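Local atomic coordinates of papain inhibitor (Streptomyces mobaraensis, PDB entry 5NTB), a protein that inhibits the cysteine proteases papain and bromelain and bovine trypsin, and serves as a glutamine and lysine donor substrate for transglutaminase. Residues Arg54-Arg68 against Arg98-Arg110. Numbering follows the deposited sequence. Where two conformers were deposited one is given.
Sequences RGVSVEVSYNGRTIR and RGVVNGITWKFVR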
# COMPACT_ATOMS: atom_id res chain seq x y z
N ARG A 54 -6.60 -10.79 2.49
CA ARG A 54 -7.36 -11.36 3.60
C ARG A 54 -6.75 -10.95 4.93
O ARG A 54 -5.92 -11.66 5.51
CB ARG A 54 -7.45 -12.86 3.45
CG ARG A 54 -8.23 -13.27 2.21
CD ARG A 54 -8.61 -14.72 2.23
NE ARG A 54 -7.47 -15.58 1.94
CZ ARG A 54 -7.10 -15.95 0.72
NH1 ARG A 54 -7.78 -15.55 -0.35
NH2 ARG A 54 -6.04 -16.73 0.56
N GLY A 55 -7.16 -9.78 5.42
CA GLY A 55 -6.77 -9.34 6.74
C GLY A 55 -5.38 -8.78 6.85
O GLY A 55 -4.84 -8.69 7.96
N VAL A 56 -4.75 -8.42 5.74
CA VAL A 56 -3.41 -7.86 5.75
C VAL A 56 -3.49 -6.35 5.59
O VAL A 56 -4.22 -5.84 4.74
CB VAL A 56 -2.53 -8.49 4.65
CG1 VAL A 56 -1.15 -7.83 4.64
CG2 VAL A 56 -2.42 -10.00 4.86
N SER A 57 -2.77 -5.65 6.44
CA SER A 57 -2.59 -4.20 6.37
C SER A 57 -1.11 -3.90 6.29
O SER A 57 -0.26 -4.79 6.36
CB SER A 57 -3.21 -3.50 7.58
OG SER A 57 -4.61 -3.66 7.61
N VAL A 58 -0.80 -2.63 6.11
CA VAL A 58 0.57 -2.18 6.31
C VAL A 58 0.56 -1.10 7.37
O VAL A 58 -0.42 -0.37 7.56
CB VAL A 58 1.24 -1.66 5.03
CG1 VAL A 58 1.41 -2.81 4.03
CG2 VAL A 58 0.43 -0.53 4.44
N GLU A 59 1.67 -1.01 8.07
CA GLU A 59 1.98 0.13 8.92
C GLU A 59 3.10 0.89 8.23
O GLU A 59 4.13 0.30 7.89
CB GLU A 59 2.40 -0.32 10.33
CG GLU A 59 1.19 -0.70 11.16
CD GLU A 59 1.54 -1.06 12.59
OE1 GLU A 59 0.67 -1.62 13.29
OE2 GLU A 59 2.68 -0.79 13.02
N VAL A 60 2.85 2.17 7.95
CA VAL A 60 3.76 3.02 7.19
C VAL A 60 4.21 4.15 8.10
O VAL A 60 3.38 4.84 8.69
CB VAL A 60 3.09 3.60 5.94
CG1 VAL A 60 4.13 4.36 5.11
CG2 VAL A 60 2.43 2.51 5.13
N SER A 61 5.52 4.34 8.18
CA SER A 61 6.11 5.36 9.04
C SER A 61 6.91 6.33 8.20
O SER A 61 7.71 5.92 7.35
CB SER A 61 7.00 4.73 10.11
OG SER A 61 6.28 3.77 10.86
N TYR A 62 6.69 7.61 8.44
CA TYR A 62 7.50 8.64 7.82
C TYR A 62 7.53 9.83 8.76
O TYR A 62 6.48 10.22 9.28
CB TYR A 62 6.94 9.05 6.46
CG TYR A 62 7.66 10.21 5.84
CD1 TYR A 62 9.00 10.11 5.52
CD2 TYR A 62 7.01 11.41 5.58
CE1 TYR A 62 9.68 11.18 4.97
CE2 TYR A 62 7.67 12.46 5.02
CZ TYR A 62 9.00 12.35 4.72
OH TYR A 62 9.66 13.42 4.16
N ASN A 63 8.72 10.38 8.98
CA ASN A 63 8.85 11.64 9.70
C ASN A 63 8.21 11.56 11.09
O ASN A 63 7.61 12.51 11.57
CB ASN A 63 8.24 12.80 8.90
CG ASN A 63 9.24 13.90 8.61
OD1 ASN A 63 10.21 14.09 9.35
ND2 ASN A 63 8.99 14.66 7.54
N GLY A 64 8.33 10.39 11.72
CA GLY A 64 7.86 10.21 13.09
C GLY A 64 6.39 9.91 13.25
O GLY A 64 5.92 9.81 14.39
N ARG A 65 5.64 9.78 12.16
CA ARG A 65 4.24 9.43 12.20
C ARG A 65 4.03 8.06 11.57
O ARG A 65 4.68 7.73 10.58
CB ARG A 65 3.38 10.45 11.45
CG ARG A 65 3.34 11.82 12.09
CD ARG A 65 2.35 12.73 11.36
NE ARG A 65 2.47 14.11 11.83
CZ ARG A 65 3.39 14.97 11.40
NH1 ARG A 65 4.27 14.61 10.47
NH2 ARG A 65 3.43 16.20 11.90
N THR A 66 3.13 7.28 12.15
CA THR A 66 2.80 5.97 11.61
C THR A 66 1.30 5.86 11.42
O THR A 66 0.53 6.24 12.31
CB THR A 66 3.30 4.86 12.54
OG1 THR A 66 4.74 4.94 12.64
CG2 THR A 66 2.92 3.50 11.97
N ILE A 67 0.89 5.35 10.26
CA ILE A 67 -0.51 5.04 9.97
C ILE A 67 -0.61 3.57 9.61
O ILE A 67 0.37 2.92 9.25
CB ILE A 67 -1.10 5.91 8.84
CG1 ILE A 67 -0.34 5.68 7.54
CG2 ILE A 67 -1.11 7.39 9.22
CD1 ILE A 67 -0.98 6.41 6.36
N ARG A 68 -1.83 3.04 9.67
CA ARG A 68 -2.11 1.64 9.39
C ARG A 68 -3.25 1.58 8.39
O ARG A 68 -4.34 2.09 8.67
CB ARG A 68 -2.45 0.88 10.67
CG ARG A 68 -2.68 -0.60 10.50
CD ARG A 68 -3.21 -1.19 11.80
NE ARG A 68 -3.62 -2.58 11.67
CZ ARG A 68 -2.98 -3.61 12.20
NH1 ARG A 68 -3.44 -4.84 12.02
NH2 ARG A 68 -1.87 -3.42 12.91
N ARG A 98 4.38 16.96 -2.77
CA ARG A 98 5.72 16.37 -2.82
C ARG A 98 5.81 15.27 -3.86
O ARG A 98 6.86 15.10 -4.50
CB ARG A 98 6.10 15.82 -1.44
N GLY A 99 4.73 14.50 -4.05
CA GLY A 99 4.64 13.52 -5.12
C GLY A 99 5.19 12.14 -4.79
O GLY A 99 4.47 11.14 -4.85
N VAL A 100 6.48 12.08 -4.46
CA VAL A 100 7.13 10.82 -4.09
C VAL A 100 8.02 11.09 -2.89
O VAL A 100 8.73 12.10 -2.85
CB VAL A 100 7.93 10.22 -5.25
CG1 VAL A 100 8.78 11.28 -5.91
CG2 VAL A 100 8.78 9.04 -4.77
N VAL A 101 7.96 10.20 -1.91
CA VAL A 101 8.76 10.32 -0.70
C VAL A 101 9.63 9.09 -0.60
O VAL A 101 9.13 7.97 -0.47
CB VAL A 101 7.88 10.46 0.55
CG1 VAL A 101 8.74 10.40 1.80
CG2 VAL A 101 7.08 11.75 0.51
N ASN A 102 10.94 9.29 -0.66
CA ASN A 102 11.87 8.21 -0.39
C ASN A 102 12.14 8.13 1.10
O ASN A 102 11.91 9.08 1.85
CB ASN A 102 13.19 8.44 -1.13
CG ASN A 102 13.02 8.38 -2.63
OD1 ASN A 102 12.66 7.34 -3.18
ND2 ASN A 102 13.25 9.50 -3.31
N GLY A 103 12.65 6.99 1.52
CA GLY A 103 13.04 6.86 2.91
C GLY A 103 11.90 6.71 3.89
O GLY A 103 12.00 7.20 5.02
N ILE A 104 10.82 6.06 3.49
CA ILE A 104 9.80 5.65 4.44
C ILE A 104 10.15 4.26 4.94
O ILE A 104 11.01 3.57 4.37
CB ILE A 104 8.39 5.65 3.83
CG1 ILE A 104 8.30 4.61 2.71
CG2 ILE A 104 8.04 7.04 3.33
CD1 ILE A 104 6.98 3.90 2.61
N THR A 105 9.49 3.85 6.00
CA THR A 105 9.57 2.47 6.44
C THR A 105 8.16 1.91 6.46
O THR A 105 7.19 2.63 6.73
CB THR A 105 10.20 2.36 7.83
OG1 THR A 105 9.27 2.85 8.80
CG2 THR A 105 11.52 3.19 7.90
N TRP A 106 8.04 0.63 6.13
CA TRP A 106 6.73 -0.00 6.15
C TRP A 106 6.87 -1.48 6.45
O TRP A 106 7.93 -2.07 6.26
CB TRP A 106 5.95 0.24 4.84
CG TRP A 106 6.51 -0.38 3.59
CD1 TRP A 106 7.44 0.15 2.75
CD2 TRP A 106 6.12 -1.63 3.02
NE1 TRP A 106 7.66 -0.70 1.68
CE2 TRP A 106 6.86 -1.80 1.83
CE3 TRP A 106 5.20 -2.62 3.39
CZ2 TRP A 106 6.73 -2.92 1.01
CZ3 TRP A 106 5.07 -3.74 2.58
CH2 TRP A 106 5.82 -3.88 1.39
N LYS A 107 5.78 -2.06 6.93
CA LYS A 107 5.76 -3.49 7.20
C LYS A 107 4.34 -3.98 7.01
O LYS A 107 3.38 -3.24 7.23
CB LYS A 107 6.25 -3.82 8.62
CG LYS A 107 5.38 -3.23 9.72
CD LYS A 107 5.87 -3.70 11.08
CE LYS A 107 5.02 -3.14 12.19
NZ LYS A 107 5.46 -3.66 13.53
N PHE A 108 4.24 -5.23 6.56
CA PHE A 108 2.97 -5.94 6.59
C PHE A 108 2.59 -6.26 8.03
O PHE A 108 3.43 -6.69 8.82
CB PHE A 108 3.08 -7.25 5.81
CG PHE A 108 3.31 -7.08 4.34
CD1 PHE A 108 2.29 -6.64 3.51
CD2 PHE A 108 4.54 -7.41 3.77
CE1 PHE A 108 2.50 -6.51 2.14
CE2 PHE A 108 4.75 -7.30 2.40
CZ PHE A 108 3.72 -6.85 1.58
N VAL A 109 1.30 -6.10 8.34
CA VAL A 109 0.77 -6.48 9.65
C VAL A 109 -0.55 -7.22 9.50
O VAL A 109 -1.21 -7.18 8.46
CB VAL A 109 0.55 -5.27 10.58
CG1 VAL A 109 1.87 -4.58 10.90
CG2 VAL A 109 -0.43 -4.29 9.95
N ARG A 110 -0.96 -7.88 10.59
CA ARG A 110 -2.27 -8.51 10.66
C ARG A 110 -3.06 -7.98 11.85
O ARG A 110 -4.20 -7.53 11.70
CB ARG A 110 -2.15 -10.03 10.73
CG ARG A 110 -2.00 -10.68 9.37
CD ARG A 110 -2.53 -12.10 9.36
NE ARG A 110 -2.61 -12.61 7.99
CZ ARG A 110 -1.64 -13.28 7.38
NH1 ARG A 110 -1.80 -13.69 6.13
NH2 ARG A 110 -0.50 -13.53 8.01
O HOH W 1 -3.93 -13.56 4.60
O HOH W 2 -5.22 -6.07 8.96
O HOH W 3 -5.97 -9.59 10.31
O HOH W 4 10.50 5.94 9.39
O HOH W 5 10.86 8.13 7.50
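Strands 57-62 and 104-109 run antiparallel, their axes approaching to 4.5 Å, joined by six backbone hydrogen bonds through the pairs Ser57-Val109, Glu59-Lys107 and Ser61-Thr105. On the buried face, CG1 of Val58 meets the indole of Trp106 at CE3 (3.8 Å) and also reaches Phe108 CD1, while Val60 CG1 touches Ile104 CD1. Trp106 NE1 hydrogen-bonds to Thr81 O, outside these strands. Near the hairpin turn, CG1 of Val101 sits over one face of the Tyr62 ring in a CH-pi contact, 3.6 Å from its centroid; Tyr62 CG anti to the backbone N (chi1 174°) brings the ring there. An alanine in place of Tyr62 would remove this ring and is likely to leave a gap over Val101 CG1. On the sheet face that carries Glu59, Lys107 and Val109, Val109 CG2 packs over the flat face of the Arg68 guanidinium, 3.4 Å from NH2. Arg68 NH2 also makes a salt bridge to Glu59 OE1 (3.1 Å), whose hydrogen bond is weak. Glu59 and Lys107 extend side by side, but Glu59 OE2 and Lys107 NZ stay 4.0 Å apart, beyond a salt bridge, so any attraction is probably only long-range. The sheet thus presents valines and aromatics to the core of this double-psi beta-barrel family protein, and a mixed polar and charged face, with buried Val109 in it, on its other side.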